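Long-range contact in DNA double-strand break repair nuclease NurA (Sulfolobus solfataricus, PDB 2YGK), which trims the ends of linear double-stranded DNA together with the helicase HerA, probably preparing the long 3' single strand needed for break repair: residues Y38-V43 and R227-L232. Numbering follows the deposited sequence.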
ATOM      1  N   TYR A  38     -33.931  -8.729   4.398  1.00 73.58           N
ATOM      2  CA  TYR A  38     -33.323  -7.399   4.586  1.00 69.50           C
ATOM      3  C   TYR A  38     -33.152  -6.557   3.325  1.00 64.15           C
ATOM      4  O   TYR A  38     -32.505  -5.533   3.400  1.00 62.44           O
ATOM      5  CB  TYR A  38     -31.921  -7.537   5.158  1.00 69.76           C
ATOM      6  CG  TYR A  38     -31.751  -7.870   6.607  1.00 73.56           C
ATOM      7  CD1 TYR A  38     -32.816  -8.154   7.452  1.00 78.59           C
ATOM      8  CD2 TYR A  38     -30.477  -7.926   7.128  1.00 75.17           C
ATOM      9  CE1 TYR A  38     -32.578  -8.469   8.800  1.00 81.82           C
ATOM     10  CE2 TYR A  38     -30.239  -8.227   8.429  1.00 78.73           C
ATOM     11  CZ  TYR A  38     -31.269  -8.501   9.265  1.00 81.39           C
ATOM     12  OH  TYR A  38     -30.926  -8.806  10.562  1.00 85.22           O
ATOM     13  N   TRP A  39     -33.665  -7.000   2.185  1.00 60.73           N
ATOM     14  CA  TRP A  39     -33.643  -6.199   0.949  1.00 56.98           C
ATOM     15  C   TRP A  39     -35.055  -5.727   0.526  1.00 56.01           C
ATOM     16  O   TRP A  39     -36.050  -6.472   0.636  1.00 57.39           O
ATOM     17  CB  TRP A  39     -33.007  -7.003  -0.176  1.00 55.92           C
ATOM     18  CG  TRP A  39     -32.764  -6.258  -1.477  1.00 52.23           C
ATOM     19  CD1 TRP A  39     -33.381  -6.490  -2.674  1.00 51.34           C
ATOM     20  CD2 TRP A  39     -31.806  -5.219  -1.720  1.00 45.04           C
ATOM     21  NE1 TRP A  39     -32.884  -5.638  -3.632  1.00 49.30           N
ATOM     22  CE2 TRP A  39     -31.915  -4.853  -3.071  1.00 45.82           C
ATOM     23  CE3 TRP A  39     -30.880  -4.561  -0.924  1.00 44.62           C
ATOM     24  CZ2 TRP A  39     -31.125  -3.841  -3.652  1.00 45.77           C
ATOM     25  CZ3 TRP A  39     -30.078  -3.555  -1.496  1.00 43.54           C
ATOM     26  CH2 TRP A  39     -30.212  -3.207  -2.851  1.00 43.06           C
ATOM     27  N   ASN A  40     -35.131  -4.494   0.042  1.00 53.16           N
ATOM     28  CA  ASN A  40     -36.386  -3.924  -0.424  1.00 52.73           C
ATOM     29  C   ASN A  40     -36.288  -3.569  -1.889  1.00 51.31           C
ATOM     30  O   ASN A  40     -35.456  -2.744  -2.272  1.00 50.69           O
ATOM     31  CB  ASN A  40     -36.749  -2.683   0.394  1.00 52.07           C
ATOM     32  CG  ASN A  40     -36.925  -2.999   1.862  1.00 53.69           C
ATOM     33  OD1 ASN A  40     -38.015  -3.431   2.312  1.00 54.99           O
ATOM     34  ND2 ASN A  40     -35.838  -2.808   2.632  1.00 53.03           N
ATOM     35  N   GLU A  41     -37.111  -4.206  -2.711  1.00 51.12           N
ATOM     36  CA  GLU A  41     -37.197  -3.853  -4.121  1.00 50.57           C
ATOM     37  C   GLU A  41     -37.799  -2.478  -4.241  1.00 50.10           C
ATOM     38  O   GLU A  41     -38.702  -2.134  -3.498  1.00 51.71           O
ATOM     39  CB  GLU A  41     -38.032  -4.877  -4.888  1.00 51.56           C
ATOM     40  CG  GLU A  41     -37.318  -6.187  -5.051  1.00 52.32           C
ATOM     41  CD  GLU A  41     -38.131  -7.274  -5.745  1.00 54.67           C
ATOM     42  OE1 GLU A  41     -38.969  -6.943  -6.644  1.00 53.03           O
ATOM     43  OE2 GLU A  41     -37.905  -8.473  -5.379  1.00 54.83           O
ATOM     44  N   TYR A  42     -37.281  -1.674  -5.143  1.00 49.58           N
ATOM     45  CA  TYR A  42     -37.872  -0.394  -5.456  1.00 49.77           C
ATOM     46  C   TYR A  42     -37.613  -0.116  -6.915  1.00 52.10           C
ATOM     47  O   TYR A  42     -36.653   0.537  -7.288  1.00 51.06           O
ATOM     48  CB  TYR A  42     -37.310   0.714  -4.575  1.00 47.99           C
ATOM     49  CG  TYR A  42     -37.973   2.044  -4.792  1.00 45.32           C
ATOM     50  CD1 TYR A  42     -39.353   2.175  -4.701  1.00 46.05           C
ATOM     51  CD2 TYR A  42     -37.234   3.171  -5.087  1.00 43.83           C
ATOM     52  CE1 TYR A  42     -39.976   3.397  -4.898  1.00 46.45           C
ATOM     53  CE2 TYR A  42     -37.842   4.407  -5.286  1.00 43.77           C
ATOM     54  CZ  TYR A  42     -39.213   4.514  -5.191  1.00 45.71           C
ATOM     55  OH  TYR A  42     -39.844   5.728  -5.372  1.00 47.96           O
ATOM     56  N   VAL A  43     -38.492  -0.623  -7.749  1.00 56.60           N
ATOM     57  CA  VAL A  43     -38.236  -0.616  -9.162  1.00 60.32           C
ATOM     58  C   VAL A  43     -38.638   0.684  -9.902  1.00 63.18           C
ATOM     59  O   VAL A  43     -38.019   0.982 -10.899  1.00 63.48           O
ATOM     60  CB  VAL A  43     -38.783  -1.927  -9.817  1.00 61.88           C
ATOM     61  CG1 VAL A  43     -40.295  -1.862 -10.049  1.00 63.35           C
ATOM     62  CG2 VAL A  43     -38.036  -2.234 -11.101  1.00 63.87           C
ATOM     63  N   ARG A 227     -33.129  -3.348  -8.555  1.00 46.23           N
ATOM     64  CA  ARG A 227     -32.964  -2.029  -7.946  1.00 44.25           C
ATOM     65  C   ARG A 227     -33.661  -1.949  -6.575  1.00 42.69           C
ATOM     66  O   ARG A 227     -34.797  -2.375  -6.428  1.00 42.97           O
ATOM     67  CB  ARG A 227     -33.526  -0.974  -8.891  1.00 44.50           C
ATOM     68  CG  ARG A 227     -33.600   0.444  -8.336  1.00 45.77           C
ATOM     69  CD  ARG A 227     -34.281   1.366  -9.370  1.00 47.40           C
ATOM     70  NE  ARG A 227     -34.058   2.800  -9.143  1.00 45.70           N
ATOM     71  CZ  ARG A 227     -34.939   3.634  -8.585  1.00 48.60           C
ATOM     72  NH1 ARG A 227     -36.106   3.195  -8.124  1.00 50.26           N
ATOM     73  NH2 ARG A 227     -34.649   4.928  -8.463  1.00 49.32           N
ATOM     74  N   GLY A 228     -32.973  -1.405  -5.584  1.00 40.34           N
ATOM     75  CA  GLY A 228     -33.521  -1.336  -4.249  1.00 40.00           C
ATOM     76  C   GLY A 228     -32.622  -0.799  -3.141  1.00 38.67           C
ATOM     77  O   GLY A 228     -31.677  -0.078  -3.370  1.00 36.92           O
ATOM     78  N   PHE A 229     -32.972  -1.139  -1.909  1.00 39.70           N
ATOM     79  CA  PHE A 229     -32.305  -0.615  -0.747  1.00 39.72           C
ATOM     80  C   PHE A 229     -32.416  -1.546   0.408  1.00 41.50           C
ATOM     81  O   PHE A 229     -33.298  -2.364   0.477  1.00 43.13           O
ATOM     82  CB  PHE A 229     -32.859   0.749  -0.369  1.00 39.62           C
ATOM     83  CG  PHE A 229     -34.273   0.731   0.036  1.00 40.59           C
ATOM     84  CD1 PHE A 229     -35.287   0.772  -0.924  1.00 42.91           C
ATOM     85  CD2 PHE A 229     -34.622   0.681   1.372  1.00 42.44           C
ATOM     86  CE1 PHE A 229     -36.642   0.760  -0.540  1.00 43.52           C
ATOM     87  CE2 PHE A 229     -35.966   0.663   1.765  1.00 42.58           C
ATOM     88  CZ  PHE A 229     -36.971   0.706   0.812  1.00 42.72           C
ATOM     89  N   SER A 230     -31.485  -1.439   1.329  1.00 43.18           N
ATOM     90  CA  SER A 230     -31.437  -2.381   2.433  1.00 45.44           C
ATOM     91  C   SER A 230     -32.124  -1.831   3.648  1.00 47.72           C
ATOM     92  O   SER A 230     -32.377  -0.638   3.745  1.00 47.63           O
ATOM     93  CB  SER A 230     -29.987  -2.593   2.817  1.00 45.42           C
ATOM     94  OG  SER A 230     -29.480  -1.440   3.462  1.00 42.49           O
ATOM     95  N   LYS A 231     -32.352  -2.698   4.618  1.00 50.91           N
ATOM     96  CA  LYS A 231     -32.583  -2.250   5.965  1.00 53.32           C
ATOM     97  C   LYS A 231     -31.582  -1.127   6.312  1.00 53.35           C
ATOM     98  O   LYS A 231     -30.400  -1.165   5.930  1.00 51.66           O
ATOM     99  CB  LYS A 231     -32.442  -3.415   6.925  1.00 55.64           C
ATOM    100  CG  LYS A 231     -32.416  -3.006   8.379  1.00 60.20           C
ATOM    101  CD  LYS A 231     -32.834  -4.153   9.313  1.00 67.48           C
ATOM    102  CE  LYS A 231     -33.337  -3.595  10.654  1.00 71.77           C
ATOM    103  NZ  LYS A 231     -33.121  -4.486  11.824  1.00 75.80           N
ATOM    104  N   LEU A 232     -32.098  -0.131   7.026  1.00 55.22           N
ATOM    105  CA  LEU A 232     -31.353   1.031   7.460  1.00 56.07           C
ATOM    106  C   LEU A 232     -30.648   0.673   8.722  1.00 58.22           C
ATOM    107  O   LEU A 232     -31.191  -0.011   9.546  1.00 60.12           O
ATOM    108  CB  LEU A 232     -32.287   2.222   7.703  1.00 56.75           C
ATOM    109  CG  LEU A 232     -32.731   2.926   6.406  1.00 57.23           C
ATOM    110  CD1 LEU A 232     -33.243   1.936   5.327  1.00 56.92           C
ATOM    111  CD2 LEU A 232     -33.824   3.982   6.684  1.00 59.89           C
TER
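Asn40 and Phe229 pair antiparallel through two backbone hydrogen bonds, Asn40 N to Phe229 O (2.8 Å) and Phe229 N to Asn40 O (3.0 Å). Their side chains share one face of the sheet: Asn40 CB sits over the Phe229 ring, 3.6 Å from its centroid, in a CH-pi contact, while ND2 returns to Phe229 O in a weak bond. Val283 and Met287 of helix 280-291 also touch the Phe229 side chain. On the other face, Trp39, with CG anti to the backbone N (chi1 -173°), lays its indole across the backbone of 228-230. From CB outward, CD2 and CE3 lie near Phe229 O, NE1 bonds weakly to Lys226 O, CE2 lies by Phe229 N, CZ3 meets Phe229 C, and CZ2 presses on Gly228 C; Trp39 CH2 lies 3.4 Å from Gly228 C. Lacking a side chain, Gly228 lets the indole come this close; a CB there would be tight against CE2 and would clash with Asn40 O. An alanine in place of Trp39 would probably uncover the Gly228-Phe229 backbone, leave Lys226 O without its weak bond and open a gap beside Thr224 and Arg262, which the indole also touches. Further along, Tyr42 N bonds almost straight to Arg227 O (2.9 Å, 174°). Arg227 answers with its side chain: the chain runs extended from CG to NE, and NH1 donates to Tyr42 O at 2.8 Å, above the carbonyl plane. Its NE bonds to Leu263 O and NH2 forms a salt bridge with Asp288, which also receives the Tyr42 hydroxyl, so NE, NH1 and NH2 each have a hydrogen-bonding partner. At the opposite end Lys231 N reaches Tyr38 O. Strand 39-41, following the long N-terminal helix, is thus an outermost strand, within this chain, of the large mixed sheet, paired antiparallel to strand 228-236, in a protein whose family belongs to the RNase H clan.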